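Local coordinates for protein putative aspartyl-tRNA synthetase (Leishmania major, PDB 6OD8) that probably attaches L-aspartate to tRNA(Asp) at the expense of ATP, as a class II aminoacyl-tRNA synthetase, at residues H323-L328 and M399-Y404; Y337-L342 and E359-K364; L436-E439 and T443-F446. One frame throughout, in Å; residues are numbered along the deposited sequence.

Contact 1: H323-L328 and M399-Y404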
loop_
_atom_site.group_PDB
_atom_site.type_symbol
_atom_site.label_atom_id
_atom_site.label_comp_id
_atom_site.label_asym_id
_atom_site.label_seq_id
_atom_site.Cartn_x
_atom_site.Cartn_y
_atom_site.Cartn_z
ATOM N N HIS A 323 -21.560 -18.393 2.486
ATOM C CA HIS A 323 -20.615 -19.319 3.101
ATOM C C HIS A 323 -19.226 -18.700 3.159
ATOM O O HIS A 323 -18.798 -18.005 2.233
ATOM C CB HIS A 323 -20.565 -20.619 2.295
ATOM C CG HIS A 323 -20.128 -21.818 3.076
ATOM N ND1 HIS A 323 -18.824 -22.018 3.466
ATOM C CD2 HIS A 323 -20.820 -22.910 3.494
ATOM C CE1 HIS A 323 -18.733 -23.160 4.130
ATOM N NE2 HIS A 323 -19.927 -23.731 4.146
ATOM N N TYR A 324 -18.499 -19.006 4.234
ATOM C CA TYR A 324 -17.126 -18.537 4.296
ATOM C C TYR A 324 -16.220 -19.204 3.272
ATOM O O TYR A 324 -15.109 -18.708 3.068
ATOM C CB TYR A 324 -16.543 -18.733 5.701
ATOM C CG TYR A 324 -16.186 -20.161 6.041
ATOM C CD1 TYR A 324 -14.876 -20.621 5.902
ATOM C CD2 TYR A 324 -17.150 -21.050 6.520
ATOM C CE1 TYR A 324 -14.533 -21.919 6.221
ATOM C CE2 TYR A 324 -16.819 -22.345 6.841
ATOM C CZ TYR A 324 -15.516 -22.780 6.694
ATOM O OH TYR A 324 -15.190 -24.078 7.028
ATOM N N TYR A 325 -16.639 -20.308 2.627
ATOM C CA TYR A 325 -15.858 -20.818 1.503
ATOM C C TYR A 325 -15.729 -19.786 0.387
ATOM O O TYR A 325 -14.817 -19.899 -0.434
ATOM C CB TYR A 325 -16.464 -22.113 0.927
ATOM C CG TYR A 325 -16.274 -23.328 1.818
ATOM C CD1 TYR A 325 -17.027 -24.480 1.625
ATOM C CD2 TYR A 325 -15.344 -23.317 2.862
ATOM C CE1 TYR A 325 -16.866 -25.581 2.457
ATOM C CE2 TYR A 325 -15.168 -24.427 3.693
ATOM C CZ TYR A 325 -15.937 -25.552 3.479
ATOM O OH TYR A 325 -15.776 -26.659 4.286
ATOM N N GLU A 326 -16.619 -18.783 0.335
ATOM C CA GLU A 326 -16.442 -17.702 -0.629
ATOM C C GLU A 326 -15.179 -16.904 -0.328
ATOM O O GLU A 326 -14.492 -16.440 -1.252
ATOM C CB GLU A 326 -17.670 -16.790 -0.616
ATOM C CG GLU A 326 -18.933 -17.529 -1.015
ATOM C CD GLU A 326 -20.194 -16.727 -0.729
ATOM O OE1 GLU A 326 -20.186 -15.494 -0.942
ATOM O OE2 GLU A 326 -21.185 -17.342 -0.304
ATOM N N VAL A 327 -14.881 -16.718 0.966
ATOM C CA VAL A 327 -13.642 -16.077 1.410
ATOM C C VAL A 327 -12.438 -16.945 1.080
ATOM O O VAL A 327 -11.422 -16.470 0.554
ATOM C CB VAL A 327 -13.697 -15.791 2.921
ATOM C CG1 VAL A 327 -12.354 -15.171 3.381
ATOM C CG2 VAL A 327 -14.873 -14.881 3.252
ATOM N N LEU A 328 -12.529 -18.233 1.405
ATOM C CA LEU A 328 -11.451 -19.159 1.128
ATOM C C LEU A 328 -11.199 -19.281 -0.372
ATOM O O LEU A 328 -10.045 -19.388 -0.806
ATOM C CB LEU A 328 -11.805 -20.519 1.763
ATOM C CG LEU A 328 -10.854 -21.668 1.490
ATOM C CD1 LEU A 328 -9.461 -21.301 2.025
ATOM C CD2 LEU A 328 -11.409 -22.935 2.166
ATOM N N MET A 399 -5.485 -26.723 -5.029
ATOM C CA MET A 399 -4.975 -26.346 -3.717
ATOM C C MET A 399 -5.690 -27.123 -2.617
ATOM O O MET A 399 -6.926 -27.094 -2.522
ATOM C CB MET A 399 -5.089 -24.831 -3.528
ATOM C CG MET A 399 -4.061 -24.131 -4.424
ATOM S SD MET A 399 -4.292 -22.334 -4.572
ATOM C CE MET A 399 -3.617 -21.825 -3.044
ATOM N N LEU A 400 -4.893 -27.793 -1.778
ATOM C CA LEU A 400 -5.382 -28.815 -0.849
ATOM C C LEU A 400 -6.100 -28.224 0.369
ATOM O O LEU A 400 -5.595 -27.310 1.023
ATOM C CB LEU A 400 -4.205 -29.670 -0.380
ATOM C CG LEU A 400 -4.520 -30.852 0.518
ATOM C CD1 LEU A 400 -5.193 -31.874 -0.371
ATOM C CD2 LEU A 400 -3.214 -31.395 1.093
ATOM N N ARG A 401 -7.264 -28.793 0.689
ATOM C CA ARG A 401 -8.052 -28.467 1.874
ATOM C C ARG A 401 -8.255 -29.761 2.643
ATOM O O ARG A 401 -8.620 -30.769 2.039
ATOM C CB ARG A 401 -9.425 -27.891 1.501
ATOM C CG ARG A 401 -9.401 -26.680 0.598
ATOM C CD ARG A 401 -10.816 -26.182 0.330
ATOM N NE ARG A 401 -10.826 -25.030 -0.577
ATOM C CZ ARG A 401 -11.930 -24.392 -0.955
ATOM N NH1 ARG A 401 -13.115 -24.787 -0.495
ATOM N NH2 ARG A 401 -11.848 -23.363 -1.798
ATOM N N ILE A 402 -7.988 -29.747 3.954
ATOM C CA ILE A 402 -8.245 -30.888 4.831
ATOM C C ILE A 402 -9.034 -30.363 6.019
ATOM O O ILE A 402 -8.651 -29.358 6.629
ATOM C CB ILE A 402 -6.954 -31.593 5.304
ATOM C CG1 ILE A 402 -6.096 -32.020 4.110
ATOM C CG2 ILE A 402 -7.285 -32.841 6.164
ATOM C CD1 ILE A 402 -4.770 -32.654 4.511
ATOM N N ASN A 403 -10.145 -31.020 6.318
ATOM C CA ASN A 403 -10.897 -30.700 7.522
ATOM C C ASN A 403 -10.013 -30.862 8.757
ATOM O O ASN A 403 -9.196 -31.788 8.842
ATOM C CB ASN A 403 -12.120 -31.617 7.609
ATOM C CG ASN A 403 -12.830 -31.491 8.916
ATOM O OD1 ASN A 403 -12.554 -32.227 9.862
ATOM N ND2 ASN A 403 -13.749 -30.550 8.993
ATOM N N TYR A 404 -10.191 -29.955 9.721
ATOM C CA TYR A 404 -9.409 -29.965 10.951
ATOM C C TYR A 404 -9.438 -31.332 11.645
ATOM O O TYR A 404 -8.406 -31.810 12.142
ATOM C CB TYR A 404 -9.936 -28.877 11.893
ATOM C CG TYR A 404 -9.088 -28.662 13.123
ATOM C CD1 TYR A 404 -8.084 -27.710 13.125
ATOM C CD2 TYR A 404 -9.303 -29.405 14.292
ATOM C CE1 TYR A 404 -7.300 -27.500 14.243
ATOM C CE2 TYR A 404 -8.523 -29.201 15.423
ATOM C CZ TYR A 404 -7.523 -28.250 15.389
ATOM O OH TYR A 404 -6.729 -28.028 16.495
#

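Contact 2: Y337-L342 and E359-K364. With EDO (1,2-ethanediol), chain I.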
loop_
_atom_site.group_PDB
_atom_site.type_symbol
_atom_site.label_atom_id
_atom_site.label_comp_id
_atom_site.label_asym_id
_atom_site.label_seq_id
_atom_site.Cartn_x
_atom_site.Cartn_y
_atom_site.Cartn_z
ATOM N N TYR A 337 -2.380 -16.687 -7.672
ATOM C CA TYR A 337 -1.956 -15.584 -8.529
ATOM C C TYR A 337 -0.565 -15.095 -8.146
ATOM O O TYR A 337 0.298 -14.888 -9.008
ATOM C CB TYR A 337 -2.987 -14.457 -8.397
ATOM C CG TYR A 337 -2.754 -13.194 -9.209
ATOM C CD1 TYR A 337 -3.394 -13.007 -10.430
ATOM C CD2 TYR A 337 -1.958 -12.161 -8.717
ATOM C CE1 TYR A 337 -3.220 -11.825 -11.170
ATOM C CE2 TYR A 337 -1.770 -10.980 -9.453
ATOM C CZ TYR A 337 -2.403 -10.821 -10.680
ATOM O OH TYR A 337 -2.230 -9.650 -11.415
ATOM N N ILE A 338 -0.343 -14.882 -6.848
ATOM C CA ILE A 338 0.940 -14.370 -6.368
ATOM C C ILE A 338 2.060 -15.358 -6.684
ATOM O O ILE A 338 3.090 -14.993 -7.263
ATOM C CB ILE A 338 0.856 -14.049 -4.864
ATOM C CG1 ILE A 338 -0.086 -12.862 -4.638
ATOM C CG2 ILE A 338 2.241 -13.766 -4.256
ATOM C CD1 ILE A 338 -0.397 -12.559 -3.171
ATOM N N PHE A 339 1.872 -16.623 -6.311
ATOM C CA PHE A 339 2.916 -17.629 -6.484
ATOM C C PHE A 339 3.250 -17.829 -7.951
ATOM O O PHE A 339 4.420 -18.013 -8.319
ATOM C CB PHE A 339 2.455 -18.974 -5.882
ATOM C CG PHE A 339 2.367 -18.984 -4.380
ATOM C CD1 PHE A 339 3.168 -18.155 -3.620
ATOM C CD2 PHE A 339 1.490 -19.863 -3.727
ATOM C CE1 PHE A 339 3.099 -18.180 -2.237
ATOM C CE2 PHE A 339 1.417 -19.905 -2.352
ATOM C CZ PHE A 339 2.220 -19.050 -1.595
ATOM N N GLU A 340 2.230 -17.834 -8.804
ATOM C CA GLU A 340 2.479 -18.005 -10.233
ATOM C C GLU A 340 3.300 -16.854 -10.804
ATOM O O GLU A 340 4.164 -17.072 -11.663
ATOM C CB GLU A 340 1.138 -18.147 -10.951
ATOM C CG GLU A 340 1.142 -17.955 -12.436
ATOM C CD GLU A 340 -0.280 -17.962 -12.994
ATOM O OE1 GLU A 340 -1.109 -18.763 -12.493
ATOM O OE2 GLU A 340 -0.569 -17.154 -13.910
ATOM N N ARG A 341 3.082 -15.640 -10.311
ATOM C CA ARG A 341 3.842 -14.502 -10.819
ATOM C C ARG A 341 5.219 -14.393 -10.159
ATOM O O ARG A 341 6.198 -14.032 -10.824
ATOM C CB ARG A 341 3.011 -13.228 -10.635
ATOM C CG ARG A 341 1.983 -13.147 -11.766
ATOM C CD ARG A 341 0.879 -12.157 -11.554
ATOM N NE ARG A 341 -0.075 -12.271 -12.665
ATOM C CZ ARG A 341 -0.914 -13.293 -12.846
ATOM N NH1 ARG A 341 -0.944 -14.314 -11.987
ATOM N NH2 ARG A 341 -1.723 -13.300 -13.901
ATOM N N LEU A 342 5.327 -14.727 -8.870
ATOM C CA LEU A 342 6.646 -14.727 -8.236
ATOM C C LEU A 342 7.587 -15.689 -8.934
ATOM O O LEU A 342 8.790 -15.419 -9.038
ATOM C CB LEU A 342 6.546 -15.077 -6.754
ATOM C CG LEU A 342 5.947 -14.030 -5.791
ATOM C CD1 LEU A 342 5.931 -14.638 -4.392
ATOM C CD2 LEU A 342 6.690 -12.648 -5.811
ATOM N N GLU A 359 14.415 -25.118 -1.895
ATOM C CA GLU A 359 13.643 -25.785 -2.939
ATOM C C GLU A 359 12.418 -24.940 -3.265
ATOM O O GLU A 359 11.709 -24.509 -2.336
ATOM C CB GLU A 359 13.218 -27.196 -2.504
ATOM N N PRO A 360 12.159 -24.656 -4.548
ATOM C CA PRO A 360 10.990 -23.838 -4.912
ATOM C C PRO A 360 9.705 -24.401 -4.321
ATOM O O PRO A 360 9.497 -25.618 -4.274
ATOM C CB PRO A 360 10.968 -23.908 -6.444
ATOM C CG PRO A 360 12.381 -24.170 -6.826
ATOM C CD PRO A 360 12.986 -24.992 -5.722
ATOM N N LEU A 361 8.843 -23.493 -3.877
ATOM C CA LEU A 361 7.587 -23.881 -3.257
ATOM C C LEU A 361 6.707 -24.629 -4.248
ATOM O O LEU A 361 6.578 -24.231 -5.413
ATOM C CB LEU A 361 6.846 -22.645 -2.759
ATOM C CG LEU A 361 5.667 -22.888 -1.817
ATOM C CD1 LEU A 361 6.256 -23.208 -0.453
ATOM C CD2 LEU A 361 4.747 -21.641 -1.756
ATOM N N VAL A 362 6.110 -25.717 -3.774
ATOM C CA VAL A 362 5.048 -26.421 -4.488
ATOM C C VAL A 362 3.753 -26.091 -3.762
ATOM O O VAL A 362 3.632 -26.361 -2.564
ATOM C CB VAL A 362 5.298 -27.932 -4.528
ATOM C CG1 VAL A 362 4.139 -28.651 -5.221
ATOM C CG2 VAL A 362 6.624 -28.234 -5.251
ATOM N N TRP A 363 2.803 -25.465 -4.465
ATOM C CA TRP A 363 1.538 -25.111 -3.837
ATOM C C TRP A 363 0.341 -25.851 -4.433
ATOM O O TRP A 363 -0.758 -25.727 -3.898
ATOM C CB TRP A 363 1.308 -23.580 -3.891
ATOM C CG TRP A 363 1.060 -22.963 -5.250
ATOM C CD1 TRP A 363 -0.145 -22.631 -5.795
ATOM C CD2 TRP A 363 2.053 -22.561 -6.202
ATOM N NE1 TRP A 363 0.035 -22.055 -7.035
ATOM C CE2 TRP A 363 1.373 -22.030 -7.319
ATOM C CE3 TRP A 363 3.450 -22.620 -6.225
ATOM C CZ2 TRP A 363 2.045 -21.539 -8.437
ATOM C CZ3 TRP A 363 4.118 -22.146 -7.346
ATOM C CH2 TRP A 363 3.414 -21.613 -8.433
ATOM N N LYS A 364 0.534 -26.611 -5.510
ATOM C CA LYS A 364 -0.526 -27.363 -6.177
ATOM C C LYS A 364 -0.276 -28.856 -6.055
ATOM O O LYS A 364 0.860 -29.321 -6.235
ATOM C CB LYS A 364 -0.607 -27.028 -7.674
ATOM C CG LYS A 364 -0.840 -25.563 -8.025
ATOM C CD LYS A 364 -1.164 -25.425 -9.512
ATOM C CE LYS A 364 -1.306 -23.971 -9.915
ATOM N NZ LYS A 364 -1.912 -23.840 -11.274
HETATM C C1 EDO I . 2.589 -14.046 -15.051
HETATM O O1 EDO I . 1.682 -13.765 -16.123
HETATM C C2 EDO I . 2.823 -15.548 -14.959
HETATM O O2 EDO I . 1.588 -16.239 -15.166
HETATM O O HOH W 1 -0.770 -20.952 -11.248
#

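Contact 3: L436-E439 and T443-F446. With EDO (1,2-ethanediol), chain K.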
loop_
_atom_site.group_PDB
_atom_site.type_symbol
_atom_site.label_atom_id
_atom_site.label_comp_id
_atom_site.label_asym_id
_atom_site.label_seq_id
_atom_site.Cartn_x
_atom_site.Cartn_y
_atom_site.Cartn_z
ATOM N N LEU A 436 3.795 -34.282 7.204
ATOM C CA LEU A 436 2.892 -35.366 6.813
ATOM C C LEU A 436 2.120 -35.018 5.545
ATOM O O LEU A 436 1.915 -35.879 4.678
ATOM C CB LEU A 436 1.922 -35.690 7.957
ATOM C CG LEU A 436 2.556 -36.283 9.217
ATOM C CD1 LEU A 436 1.566 -36.390 10.395
ATOM C CD2 LEU A 436 3.115 -37.655 8.890
ATOM N N VAL A 437 1.679 -33.761 5.424
ATOM C CA VAL A 437 0.973 -33.325 4.223
ATOM C C VAL A 437 1.901 -33.347 3.015
ATOM O O VAL A 437 1.507 -33.769 1.918
ATOM C CB VAL A 437 0.353 -31.934 4.447
ATOM C CG1 VAL A 437 -0.065 -31.307 3.107
ATOM C CG2 VAL A 437 -0.844 -32.053 5.408
ATOM N N LYS A 438 3.149 -32.903 3.190
ATOM C CA LYS A 438 4.079 -32.910 2.065
ATOM C C LYS A 438 4.354 -34.334 1.604
ATOM O O LYS A 438 4.364 -34.620 0.400
ATOM C CB LYS A 438 5.375 -32.191 2.447
ATOM C CG LYS A 438 6.450 -32.136 1.342
ATOM C CD LYS A 438 6.022 -31.305 0.151
ATOM C CE LYS A 438 7.153 -31.201 -0.897
ATOM N NZ LYS A 438 8.361 -30.504 -0.350
ATOM N N GLU A 439 4.544 -35.250 2.557
ATOM C CA GLU A 439 4.869 -36.626 2.213
ATOM C C GLU A 439 3.693 -37.335 1.555
ATOM O O GLU A 439 3.888 -38.102 0.610
ATOM C CB GLU A 439 5.334 -37.370 3.464
ATOM C CG GLU A 439 6.644 -36.812 4.022
ATOM C CD GLU A 439 7.116 -37.511 5.291
ATOM O OE1 GLU A 439 6.334 -38.296 5.874
ATOM O OE2 GLU A 439 8.279 -37.266 5.699
ATOM N N THR A 443 2.647 -31.428 -1.430
ATOM C CA THR A 443 2.497 -29.987 -1.512
ATOM C C THR A 443 3.010 -29.323 -0.242
ATOM O O THR A 443 2.929 -29.887 0.854
ATOM C CB THR A 443 1.039 -29.568 -1.768
ATOM O OG1 THR A 443 0.979 -28.142 -1.900
ATOM C CG2 THR A 443 0.134 -30.022 -0.633
ATOM N N ASP A 444 3.573 -28.126 -0.422
ATOM C CA ASP A 444 4.061 -27.260 0.646
ATOM C C ASP A 444 3.011 -26.266 1.128
ATOM O O ASP A 444 3.314 -25.464 2.020
ATOM C CB ASP A 444 5.289 -26.442 0.180
ATOM C CG ASP A 444 6.458 -27.308 -0.254
ATOM O OD1 ASP A 444 6.818 -28.265 0.463
ATOM O OD2 ASP A 444 7.030 -27.010 -1.322
ATOM N N PHE A 445 1.794 -26.303 0.567
ATOM C CA PHE A 445 0.740 -25.332 0.842
ATOM C C PHE A 445 -0.581 -26.057 1.050
ATOM O O PHE A 445 -0.964 -26.877 0.215
ATOM C CB PHE A 445 0.591 -24.350 -0.322
ATOM C CG PHE A 445 -0.376 -23.219 -0.043
ATOM C CD1 PHE A 445 0.080 -22.022 0.483
ATOM C CD2 PHE A 445 -1.733 -23.366 -0.273
ATOM C CE1 PHE A 445 -0.795 -20.975 0.752
ATOM C CE2 PHE A 445 -2.608 -22.325 0.004
ATOM C CZ PHE A 445 -2.141 -21.136 0.517
ATOM N N PHE A 446 -1.301 -25.733 2.122
ATOM C CA PHE A 446 -2.595 -26.379 2.325
ATOM C C PHE A 446 -3.401 -25.572 3.332
ATOM O O PHE A 446 -2.865 -24.741 4.075
ATOM C CB PHE A 446 -2.446 -27.842 2.765
ATOM C CG PHE A 446 -2.086 -28.023 4.222
ATOM C CD1 PHE A 446 -3.073 -28.249 5.163
ATOM C CD2 PHE A 446 -0.759 -27.963 4.644
ATOM C CE1 PHE A 446 -2.755 -28.428 6.517
ATOM C CE2 PHE A 446 -0.437 -28.100 5.987
ATOM C CZ PHE A 446 -1.430 -28.345 6.916
HETATM C C1 EDO K . 6.404 -28.974 5.127
HETATM O O1 EDO K . 7.565 -29.750 5.430
HETATM C C2 EDO K . 6.242 -28.832 3.628
HETATM O O2 EDO K . 7.173 -27.874 3.115
#

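Contact 1: H323-L328 and M399-Y404
Leu328 and Arg401 approach from opposite directions, one reaching out from the first turn of helix 325-342 and the other from strand 400-403, the leucine ending over the guanidinium face. The tight part is one methyl on one flat group: Leu328 CD2 lies over the centre of that face, 3.5 Å from Arg401 CZ. The strand supplies the length for this. Arg401 runs fully extended from CG to NE, which carries its charged end across a gap where even the nearest CA atoms, those of Leu328 and Arg401, are 9.9 Å apart. No hydrogen bond joins the two segments; the charge is held instead by Glu332 and Asp329, farther along the same helix, which form salt bridges with Arg401 NE and NH2. Those two carboxylates probably keep the guanidinium turned so that its face is left to the leucine.

The looser side is at Tyr325, whose ring plane is inclined 50° to the guanidinium. Arg401 NH1 sits above its rim, 4.2 Å from Tyr325 CG, and with Arg401 CZ 5.5 Å from the ring centroid any cation-pi attraction is weak at most. On the opposite face of that ring lies His323 CE1, while Tyr325 OH bonds to Asp449. His323 ND1 accepts from Tyr325 N at 2.9 Å, and Glu326 OE2 takes His323 N in return from above its carboxylate plane. Together, His323 and Glu326 form a capping box at the helix start.

Contact 2: Y337-L342 and E359-K364
The indole of Trp363 presents one face to Phe339, whose CB stands over the centre of the six-membered ring, 3.4 Å from its centroid and only 7° off the normal, a CH-pi contact. The two rings themselves meet obliquely, with planes 54° apart, and Phe339 CD2 comes within 3.5 Å of Trp363 CG. A second CH-pi contact puts Leu361 CD2 over one face of the phenyl ring, toward its rim, 3.8 Å from the Phe339 centroid and 3.6 Å from Phe339 CZ. Trp363 CG stands between its backbone N and carbonyl carbon (chi1 68°), a setting that brings the indole over the helix surface, where Trp363 CZ2 is 3.7 Å from Glu340 N. Asn336, one helical turn earlier, bonds to Trp363 NE1 and probably fixes the ring's rotation.

At the polar margin the link is indirect. A water donates to Glu340 OE1 and accepts from Lys364 NZ at 3.1 Å, bridging opposite charges that do not touch; Lys364 NZ also bonds to Asp396 O. A 1,2-ethanediol, probably from the crystallisation liquor, donates to Glu340 OE2.

The loop 359-364, between helices 346-353 and 367-373, thus packs on the last turns of helix 325-342. Phe339 and Leu361 both also touch Ile477 of strand 472-477, and Leu361 reaches Tyr537 of helix 530-538.

Contact 3: L436-E439 and T443-F446
Thr443 meets the helix first, with two groups. Its CG2 lies alongside Val437 CG1, the pair pointing the same way at 4.0 Å, while its carbonyl oxygen receives a CA-H...O contact from Lys438 CA at 3.5 Å. The close turn between helix and strand buries Thr443 N, which has no partner in the model.

Next, Asp444 forms a salt bridge through OD1 with Lys438 NZ, 2.8 Å long. The ammonium arrives on the syn side, 17° out of the carboxylate plane. Bends at chi2 and chi4 take the lysine chain past Thr443 O to the carboxylate. Two donors grip OD1, since a 1,2-ethanediol hydroxyl also bonds there; OD2 is taken by Val362 N.

Phe446 closes the contact: its ring lies beneath Val437 CG2, which stands 4.0 Å from the ring centroid and 9° off the normal, a CH-pi contact over the centre of the face. Val437 CG1 touches the same ring at Phe446 CD2.

Phe446 stacks on Phe476 of strand 472-477. Val437 also rests on Leu400 and Ile402 of strand 400-403 and on Leu410 of helix 404-412. Helix 427-441 thus packs on the sheet within a beta-alpha-beta crossover from strand 400-403 to parallel strand 445-449.

All three contacts belong to the class II synthetase part of the chain. Contacts 1 and 2 share helix 325-342, using its first and last turns with centres 19 Å apart; contact 2 falls within the stretch of chain that contact 1 spans, and contact 3 follows both. Contacts 1 and 3, 16 Å apart, reach the same mixed sheet through the parallel neighbours 400-403 and 445-449, where Leu400 CD2 packs 3.7 Å from Val437 CG1. Contacts 2 and 3, 14 Å apart, are joined by a probable hydrogen bond from Asp444 N to Val362 O (2.8 Å). One long helix, the loop 359-364 and a helix-strand turn are thereby tied to a single sheet.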